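Local coordinates for trypsin-resistant surface T6 protein (Streptococcus pyogenes serotype M6, PDB 4P0D) that serves as the backbone pilin of surface pili, its three-domain subunits probably joined covalently end on end into the shaft of the fibre, at residues K152-T157 with L172-T177; D196-G201 with I259-V264; K163-L168 with V365-Y370. The protein carries 1 engineered substitution. All blocks are in the same frame, centred on the assembly; numbering follows the deposited sequence.

Interaction 1: residues K152-T157 with L172-T177; sequences KKVTGT and LSYSLT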
loop_
_atom_site.group_PDB
_atom_site.type_symbol
_atom_site.label_atom_id
_atom_site.label_comp_id
_atom_site.label_asym_id
_atom_site.label_seq_id
_atom_site.Cartn_x
_atom_site.Cartn_y
_atom_site.Cartn_z
ATOM N N LYS A 152 1.020 2.135 -6.048
ATOM C CA LYS A 152 -0.176 2.851 -5.663
ATOM C C LYS A 152 -0.131 4.301 -6.121
ATOM O O LYS A 152 0.891 4.984 -5.997
ATOM C CB LYS A 152 -0.400 2.803 -4.157
ATOM C CG LYS A 152 -1.702 3.497 -3.750
ATOM C CD LYS A 152 -2.279 3.026 -2.433
ATOM C CE LYS A 152 -1.584 3.692 -1.258
ATOM N NZ LYS A 152 -2.403 3.749 -0.013
ATOM N N LYS A 153 -1.264 4.762 -6.636
ATOM C CA LYS A 153 -1.421 6.131 -7.052
ATOM C C LYS A 153 -2.657 6.741 -6.387
ATOM O O LYS A 153 -3.589 6.027 -6.013
ATOM C CB LYS A 153 -1.579 6.201 -8.567
ATOM C CG LYS A 153 -0.318 5.940 -9.381
ATOM C CD LYS A 153 -0.700 5.912 -10.858
ATOM C CE LYS A 153 0.417 5.402 -11.756
ATOM N NZ LYS A 153 1.256 6.509 -12.298
ATOM N N VAL A 154 -2.644 8.065 -6.252
ATOM C CA VAL A 154 -3.764 8.809 -5.712
ATOM C C VAL A 154 -4.069 10.013 -6.599
ATOM O O VAL A 154 -3.166 10.650 -7.136
ATOM C CB VAL A 154 -3.569 9.218 -4.229
ATOM C CG1 VAL A 154 -2.409 10.185 -4.030
ATOM C CG2 VAL A 154 -4.850 9.803 -3.662
ATOM N N THR A 155 -5.360 10.282 -6.783
ATOM C CA THR A 155 -5.785 11.488 -7.478
ATOM C C THR A 155 -6.898 12.133 -6.670
ATOM O O THR A 155 -7.391 11.535 -5.717
ATOM C CB THR A 155 -6.272 11.170 -8.888
ATOM O OG1 THR A 155 -7.365 10.235 -8.815
ATOM C CG2 THR A 155 -5.103 10.589 -9.726
ATOM N N GLY A 156 -7.258 13.361 -7.028
ATOM C CA GLY A 156 -8.235 14.143 -6.253
ATOM C C GLY A 156 -7.549 15.173 -5.368
ATOM O O GLY A 156 -8.209 15.951 -4.676
ATOM N N THR A 157 -6.217 15.148 -5.404
ATOM C CA THR A 157 -5.355 15.994 -4.604
ATOM C C THR A 157 -4.909 17.206 -5.415
ATOM O O THR A 157 -5.130 17.284 -6.644
ATOM C CB THR A 157 -4.077 15.213 -4.194
ATOM O OG1 THR A 157 -3.556 14.543 -5.344
ATOM C CG2 THR A 157 -4.368 14.169 -3.091
ATOM N N LEU A 172 -10.656 11.295 -2.115
ATOM C CA LEU A 172 -9.414 10.912 -2.787
ATOM C C LEU A 172 -9.569 9.542 -3.428
ATOM O O LEU A 172 -10.171 8.633 -2.819
ATOM C CB LEU A 172 -8.269 10.897 -1.774
ATOM C CG LEU A 172 -8.000 12.225 -1.057
ATOM C CD1 LEU A 172 -6.765 12.129 -0.198
ATOM C CD2 LEU A 172 -7.815 13.353 -2.043
ATOM N N SER A 173 -9.030 9.391 -4.629
ATOM C CA SER A 173 -9.235 8.194 -5.443
ATOM C C SER A 173 -7.903 7.477 -5.582
ATOM O O SER A 173 -6.974 7.991 -6.178
ATOM C CB SER A 173 -9.792 8.550 -6.819
ATOM O OG SER A 173 -11.080 9.137 -6.674
ATOM N N TYR A 174 -7.842 6.282 -5.020
ATOM C CA TYR A 174 -6.637 5.484 -5.013
ATOM C C TYR A 174 -6.761 4.346 -6.028
ATOM O O TYR A 174 -7.845 3.830 -6.291
ATOM C CB TYR A 174 -6.428 4.892 -3.632
ATOM C CG TYR A 174 -6.140 5.887 -2.544
ATOM C CD1 TYR A 174 -7.170 6.517 -1.848
ATOM C CD2 TYR A 174 -4.836 6.190 -2.190
ATOM C CE1 TYR A 174 -6.895 7.415 -0.837
ATOM C CE2 TYR A 174 -4.552 7.096 -1.180
ATOM C CZ TYR A 174 -5.579 7.701 -0.509
ATOM O OH TYR A 174 -5.277 8.580 0.491
ATOM N N SER A 175 -5.625 3.962 -6.583
ATOM C CA SER A 175 -5.547 2.898 -7.579
ATOM C C SER A 175 -4.280 2.069 -7.373
ATOM O O SER A 175 -3.208 2.617 -7.080
ATOM C CB SER A 175 -5.595 3.477 -8.991
ATOM O OG SER A 175 -4.489 4.309 -9.245
ATOM N N LEU A 176 -4.427 0.754 -7.497
ATOM C CA LEU A 176 -3.320 -0.166 -7.341
ATOM C C LEU A 176 -3.130 -0.926 -8.630
ATOM O O LEU A 176 -4.102 -1.374 -9.243
ATOM C CB LEU A 176 -3.607 -1.174 -6.243
ATOM C CG LEU A 176 -3.816 -0.698 -4.821
ATOM C CD1 LEU A 176 -4.242 -1.872 -3.940
ATOM C CD2 LEU A 176 -2.547 -0.061 -4.277
ATOM N N THR A 177 -1.887 -1.062 -9.066
ATOM C CA THR A 177 -1.558 -2.043 -10.103
ATOM C C THR A 177 -0.440 -2.923 -9.558
ATOM O O THR A 177 0.300 -2.513 -8.662
ATOM C CB THR A 177 -1.111 -1.392 -11.408
ATOM O OG1 THR A 177 0.114 -0.701 -11.188
ATOM C CG2 THR A 177 -2.183 -0.404 -11.934
#

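Interaction 2: residues D196-G201 with I259-V264; sequences DNMSEG and ISYKAV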
loop_
_atom_site.group_PDB
_atom_site.type_symbol
_atom_site.label_atom_id
_atom_site.label_comp_id
_atom_site.label_asym_id
_atom_site.label_seq_id
_atom_site.Cartn_x
_atom_site.Cartn_y
_atom_site.Cartn_z
ATOM N N ASP A 196 -4.809 -2.939 2.085
ATOM C CA ASP A 196 -4.490 -1.547 2.403
ATOM C C ASP A 196 -5.196 -1.177 3.682
ATOM O O ASP A 196 -6.218 -1.777 4.040
ATOM C CB ASP A 196 -4.885 -0.615 1.254
ATOM C CG ASP A 196 -4.124 0.721 1.263
ATOM O OD1 ASP A 196 -3.417 1.038 2.228
ATOM O OD2 ASP A 196 -4.281 1.488 0.297
ATOM N N ASN A 197 -4.603 -0.235 4.412
ATOM C CA ASN A 197 -5.264 0.389 5.546
ATOM C C ASN A 197 -4.930 1.875 5.535
ATOM O O ASN A 197 -3.773 2.277 5.416
ATOM C CB ASN A 197 -4.843 -0.251 6.870
ATOM C CG ASN A 197 -5.837 0.031 8.011
ATOM O OD1 ASN A 197 -7.045 -0.153 7.874
ATOM N ND2 ASN A 197 -5.316 0.448 9.149
ATOM N N MET A 198 -5.965 2.679 5.618
ATOM C CA MET A 198 -5.826 4.124 5.556
ATOM C C MET A 198 -5.495 4.643 6.943
ATOM O O MET A 198 -6.026 4.141 7.931
ATOM C CB MET A 198 -7.144 4.741 5.097
ATOM C CG MET A 198 -7.598 4.361 3.701
ATOM S SD MET A 198 -6.750 5.364 2.481
ATOM C CE MET A 198 -7.135 4.396 1.027
ATOM N N SER A 199 -4.651 5.665 7.024
ATOM C CA SER A 199 -4.412 6.346 8.307
ATOM C C SER A 199 -5.717 6.987 8.771
ATOM O O SER A 199 -6.673 7.123 7.983
ATOM C CB SER A 199 -3.318 7.405 8.176
ATOM O OG SER A 199 -3.651 8.316 7.144
ATOM N N GLU A 200 -5.766 7.378 10.041
ATOM C CA GLU A 200 -7.060 7.659 10.661
ATOM C C GLU A 200 -7.755 8.902 10.128
ATOM O O GLU A 200 -8.956 9.001 10.252
ATOM C CB GLU A 200 -6.988 7.673 12.206
ATOM C CG GLU A 200 -6.178 8.801 12.815
ATOM C CD GLU A 200 -6.466 9.008 14.302
ATOM O OE1 GLU A 200 -5.856 9.924 14.877
ATOM O OE2 GLU A 200 -7.311 8.285 14.894
ATOM N N GLY A 201 -7.009 9.821 9.520
ATOM C CA GLY A 201 -7.578 11.046 8.957
ATOM C C GLY A 201 -8.267 10.877 7.605
ATOM O O GLY A 201 -8.712 11.859 6.999
ATOM N N ILE A 259 -7.068 -2.434 -9.164
ATOM C CA ILE A 259 -7.944 -2.199 -8.032
ATOM C C ILE A 259 -8.075 -0.689 -7.821
ATOM O O ILE A 259 -7.072 0.019 -7.837
ATOM C CB ILE A 259 -7.371 -2.870 -6.751
ATOM C CG1 ILE A 259 -7.144 -4.373 -6.975
ATOM C CG2 ILE A 259 -8.267 -2.649 -5.532
ATOM C CD1 ILE A 259 -6.656 -5.088 -5.736
ATOM N N SER A 260 -9.294 -0.211 -7.602
ATOM C CA SER A 260 -9.522 1.181 -7.259
ATOM C C SER A 260 -10.396 1.304 -6.021
ATOM O O SER A 260 -11.192 0.414 -5.713
ATOM C CB SER A 260 -10.141 1.917 -8.450
ATOM O OG SER A 260 -9.174 1.932 -9.463
ATOM N N TYR A 261 -10.215 2.397 -5.292
ATOM C CA TYR A 261 -11.037 2.681 -4.122
ATOM C C TYR A 261 -10.892 4.132 -3.691
ATOM O O TYR A 261 -9.988 4.835 -4.128
ATOM C CB TYR A 261 -10.712 1.740 -2.966
ATOM C CG TYR A 261 -9.240 1.523 -2.723
ATOM C CD1 TYR A 261 -8.516 0.589 -3.462
ATOM C CD2 TYR A 261 -8.566 2.245 -1.740
ATOM C CE1 TYR A 261 -7.157 0.382 -3.231
ATOM C CE2 TYR A 261 -7.217 2.050 -1.505
ATOM C CZ TYR A 261 -6.522 1.119 -2.235
ATOM O OH TYR A 261 -5.178 0.935 -1.967
ATOM N N LYS A 262 -11.802 4.576 -2.841
ATOM C CA LYS A 262 -11.834 5.963 -2.433
ATOM C C LYS A 262 -11.803 6.096 -0.944
ATOM O O LYS A 262 -12.244 5.202 -0.237
ATOM C CB LYS A 262 -13.112 6.598 -2.933
ATOM C CG LYS A 262 -13.158 6.790 -4.433
ATOM C CD LYS A 262 -14.528 7.351 -4.753
ATOM C CE LYS A 262 -14.720 7.669 -6.210
ATOM N NZ LYS A 262 -16.120 8.202 -6.317
ATOM N N ALA A 263 -11.328 7.242 -0.471
ATOM C CA ALA A 263 -11.477 7.624 0.901
ATOM C C ALA A 263 -11.735 9.123 0.999
ATOM O O ALA A 263 -11.403 9.874 0.086
ATOM C CB ALA A 263 -10.264 7.218 1.708
ATOM N N VAL A 264 -12.353 9.561 2.092
ATOM C CA VAL A 264 -12.658 10.985 2.273
ATOM C C VAL A 264 -11.962 11.561 3.510
ATOM O O VAL A 264 -12.006 10.974 4.601
ATOM C CB VAL A 264 -14.173 11.229 2.395
ATOM C CG1 VAL A 264 -14.707 10.576 3.653
ATOM C CG2 VAL A 264 -14.474 12.722 2.391
#

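Interaction 3: residues K163-L168 with V365-Y370; sequences KKTTSL and VSSGKY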
loop_
_atom_site.group_PDB
_atom_site.type_symbol
_atom_site.label_atom_id
_atom_site.label_comp_id
_atom_site.label_asym_id
_atom_site.label_seq_id
_atom_site.Cartn_x
_atom_site.Cartn_y
_atom_site.Cartn_z
ATOM N N LYS A 163 4.580 17.647 -3.378
ATOM C CA LYS A 163 3.704 17.187 -2.294
ATOM C C LYS A 163 2.264 17.129 -2.774
ATOM O O LYS A 163 1.754 18.117 -3.291
ATOM C CB LYS A 163 3.760 18.158 -1.119
ATOM C CG LYS A 163 5.135 18.355 -0.498
ATOM C CD LYS A 163 5.513 17.179 0.384
ATOM C CE LYS A 163 6.778 17.434 1.213
ATOM N NZ LYS A 163 7.860 18.095 0.432
ATOM N N LYS A 164 1.592 15.998 -2.589
ATOM C CA LYS A 164 0.163 15.958 -2.856
ATOM C C LYS A 164 -0.612 16.419 -1.627
ATOM O O LYS A 164 -0.425 15.897 -0.546
ATOM C CB LYS A 164 -0.266 14.575 -3.361
ATOM C CG LYS A 164 0.386 14.259 -4.716
ATOM C CD LYS A 164 -0.201 13.049 -5.412
ATOM C CE LYS A 164 0.563 12.726 -6.692
ATOM N NZ LYS A 164 0.335 13.730 -7.784
ATOM N N THR A 165 -1.463 17.427 -1.812
ATOM C CA THR A 165 -2.199 18.032 -0.706
ATOM C C THR A 165 -3.718 17.914 -0.891
ATOM O O THR A 165 -4.212 17.722 -1.991
ATOM C CB THR A 165 -1.826 19.518 -0.528
ATOM O OG1 THR A 165 -2.390 20.293 -1.590
ATOM C CG2 THR A 165 -0.304 19.706 -0.529
ATOM N N THR A 166 -4.449 18.048 0.199
ATOM C CA THR A 166 -5.896 17.910 0.166
ATOM C C THR A 166 -6.543 18.748 1.274
ATOM O O THR A 166 -5.849 19.441 2.044
ATOM C CB THR A 166 -6.283 16.422 0.316
ATOM O OG1 THR A 166 -7.681 16.252 0.044
ATOM C CG2 THR A 166 -5.968 15.942 1.694
ATOM N N SER A 167 -7.862 18.672 1.383
ATOM C CA SER A 167 -8.582 19.466 2.357
ATOM C C SER A 167 -9.686 18.636 3.001
ATOM O O SER A 167 -10.098 17.595 2.461
ATOM C CB SER A 167 -9.140 20.707 1.677
ATOM O OG SER A 167 -10.120 20.349 0.704
ATOM N N LEU A 168 -10.149 19.084 4.164
ATOM C CA LEU A 168 -11.270 18.430 4.868
ATOM C C LEU A 168 -12.476 18.261 3.944
ATOM O O LEU A 168 -12.893 19.203 3.264
ATOM C CB LEU A 168 -11.681 19.244 6.099
ATOM C CG LEU A 168 -12.932 18.771 6.845
ATOM C CD1 LEU A 168 -12.658 17.431 7.510
ATOM C CD2 LEU A 168 -13.321 19.807 7.877
ATOM N N VAL A 365 -6.772 22.454 4.979
ATOM C CA VAL A 365 -6.824 22.973 3.632
ATOM C C VAL A 365 -5.668 22.484 2.762
ATOM O O VAL A 365 -4.582 22.209 3.253
ATOM C CB VAL A 365 -6.844 24.523 3.633
ATOM C CG1 VAL A 365 -8.026 25.029 4.440
ATOM C CG2 VAL A 365 -5.541 25.125 4.171
ATOM N N SER A 366 -5.904 22.428 1.456
ATOM C CA SER A 366 -4.862 22.047 0.505
ATOM C C SER A 366 -4.000 23.263 0.193
ATOM O O SER A 366 -4.364 24.386 0.530
ATOM C CB SER A 366 -5.496 21.556 -0.777
ATOM O OG SER A 366 -6.122 22.633 -1.473
ATOM N N SER A 367 -2.885 23.051 -0.497
ATOM C CA SER A 367 -2.087 24.170 -0.970
ATOM C C SER A 367 -2.969 25.052 -1.830
ATOM O O SER A 367 -3.844 24.547 -2.558
ATOM C CB SER A 367 -0.880 23.680 -1.759
ATOM O OG SER A 367 -1.274 22.990 -2.937
ATOM N N GLY A 368 -2.789 26.367 -1.730
ATOM C CA GLY A 368 -3.595 27.294 -2.512
ATOM C C GLY A 368 -3.718 28.666 -1.894
ATOM O O GLY A 368 -3.087 28.966 -0.879
ATOM N N LYS A 369 -4.532 29.508 -2.522
ATOM C CA LYS A 369 -4.777 30.879 -2.053
ATOM C C LYS A 369 -6.128 30.926 -1.348
ATOM O O LYS A 369 -7.119 30.356 -1.854
ATOM C CB LYS A 369 -4.805 31.868 -3.229
ATOM C CG LYS A 369 -3.574 31.841 -4.140
ATOM N N TYR A 370 -6.178 31.619 -0.208
ATOM C CA TYR A 370 -7.400 31.735 0.583
ATOM C C TYR A 370 -7.664 33.171 0.995
ATOM O O TYR A 370 -6.805 34.039 0.846
ATOM C CB TYR A 370 -7.335 30.823 1.815
ATOM C CG TYR A 370 -7.175 29.389 1.409
ATOM C CD1 TYR A 370 -5.913 28.867 1.123
ATOM C CD2 TYR A 370 -8.286 28.564 1.241
ATOM C CE1 TYR A 370 -5.757 27.561 0.709
ATOM C CE2 TYR A 370 -8.139 27.251 0.839
ATOM C CZ TYR A 370 -6.879 26.756 0.567
ATOM O OH TYR A 370 -6.732 25.457 0.156
#

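Interaction 1: residues K152-T157 with L172-T177
K153 and T155 face S175 and S173 as the two hydrogen-bonded pairs of an antiparallel union between strands 139-155 and 171-179, whose segment axes come within 4.7 Å at their closest. Four backbone N-H···O bonds fix the register, among them K153 N to S175 O at 2.9 Å. CA-H···O contacts from residues of the non-hydrogen-bonded pairs supplement these bonds, as from V154 CA to S173 O.

Apolar packing belongs to the face carrying K152, V154, Y174 and L176. V154 and Y174 lie side by side and point the same way, and the methyl CG2 of V154 sits over one face of the tyrosine ring in a CH-pi contact, 3.8 Å from the ring centroid and 16° off its normal. That methyl is anti to the backbone N, the chi1 of 64° leaving CG1 in the crowded position; CG2 also touches L172 CB at 4.1 Å. The aliphatic part of K152 passes obliquely over L176, with K152 CB 3.6 Å from L176 CD2. Beyond the strand end, T157 crosses L172 at about a right angle, T157 CG2 lying 3.7 Å from L172 CD2.

Polar groups gather on the other face. T155 OG1 makes a weak 3.5 Å bond to S173 O, the carbonyl already taken by T155 N, while S175 OG lies 3.5 Å from K153 CB.

K152 has its polar end elsewhere: NZ is covalently linked to CG of N278 and hydrogen-bonded to OD2 of D196. A lysine on one strand joined to an asparagine on another, beside a buried aspartate, is the intramolecular isopeptide site of Gram-positive pilin Ig-like domains.

Interaction 2: residues D196-G201 with I259-V264
The backbones of D196-G201 and Y261-V264 run almost the same way, 11° apart end to end, yet stand too far apart to pair, D196 CA lying 10.2 Å from Y261 CA, and side chains bridge the gap. Y261 OH donates a very short hydrogen bond of 2.5 Å to D196 OD2. The two side chains meet at about a right angle, with carboxylate and ring planes 80° apart. The same OD2 accepts a bond from K152 NZ, and OD1 accepts one from K279 N, so the buried carboxylate is gripped at both oxygens.

This is the interior of an Ig-like sandwich, strand 192-197 on one side and strand 258-265 on the other. Its position beside the K152-N278 link is consistent with D196 being the acid that, in related pilin domains, assists formation of the Lys-Asn isopeptide bond.

M198 extends into the same core. Its chi2 of -81° bends the chain and places SD 4.0 Å from A263 CB. Its methyl CE then meets the Y261 ring at the edge, in plane, 3.5 Å from CE2. F243 packs edge-to-face with the same ring.

Interaction 3: residues K163-L168 with V365-Y370
T165 lays its side chain against the backbone joining S366 and S367, its CB 4.1 Å from S366 CA and its hydroxyl at the centre of the contact. T165 OG1 accepts two hydrogen bonds from S367: one from the backbone N at 3.0 Å, with an N-H···O angle of 162°, and a longer one from OG at 3.2 Å. A chi1 of 72° sets OG1 between the backbone N and the carbonyl carbon of T165, and the hydroxyl also bonds to the carbonyl of I158 across its own hairpin. Three bonds therefore hold this one oxygen.

Further along, the chains approach backbone to backbone. T166 O lies 3.1 Å from V365 C, near the S366 N-H but at too poor an angle to bond it. S167 fills in beside it with its methylene, CB being 3.8 Å from V365 CA, while its OG turns to S170 OG.

The loop containing S366 is tied to the strand that follows it: Y370 OH donates a 2.6 Å bond to S366 O, approaching from above the carbonyl plane, 36° out of it. A backbone bond between L168 and Q364 extends the join, and T166 pairs with Y317 beside it. The hairpin of strands 158-160 and 163-165 thus meets the entry to strand 368-376 in the prealbumin-like domain, consistent with an interdomain junction in this modular, three-domain pilin.

In the fold
Interactions 1 and 2 have centres 9 Å apart and meet in one sheet through strand 258-265, which pairs with strand 171-179, Y174 N lying 2.7 Å from Y261 O in a probable hydrogen bond. They also share the isopeptide site, interaction 1 supplying its lysine and interaction 2 its aspartate, while N278, from strand 276-285, completes it. M198 CE of interaction 2 packs 3.6 Å from Y174 CE1. Interaction 3 lies farther out, centred about 16 Å from interaction 1, but T157 CB touches T165 O at 3.3 Å and L172 CD2 touches T166 OG1, so the end of interaction 1 abuts the hairpin of interaction 3. Interaction 2 stays about 6 Å from interaction 3 at the nearest atoms.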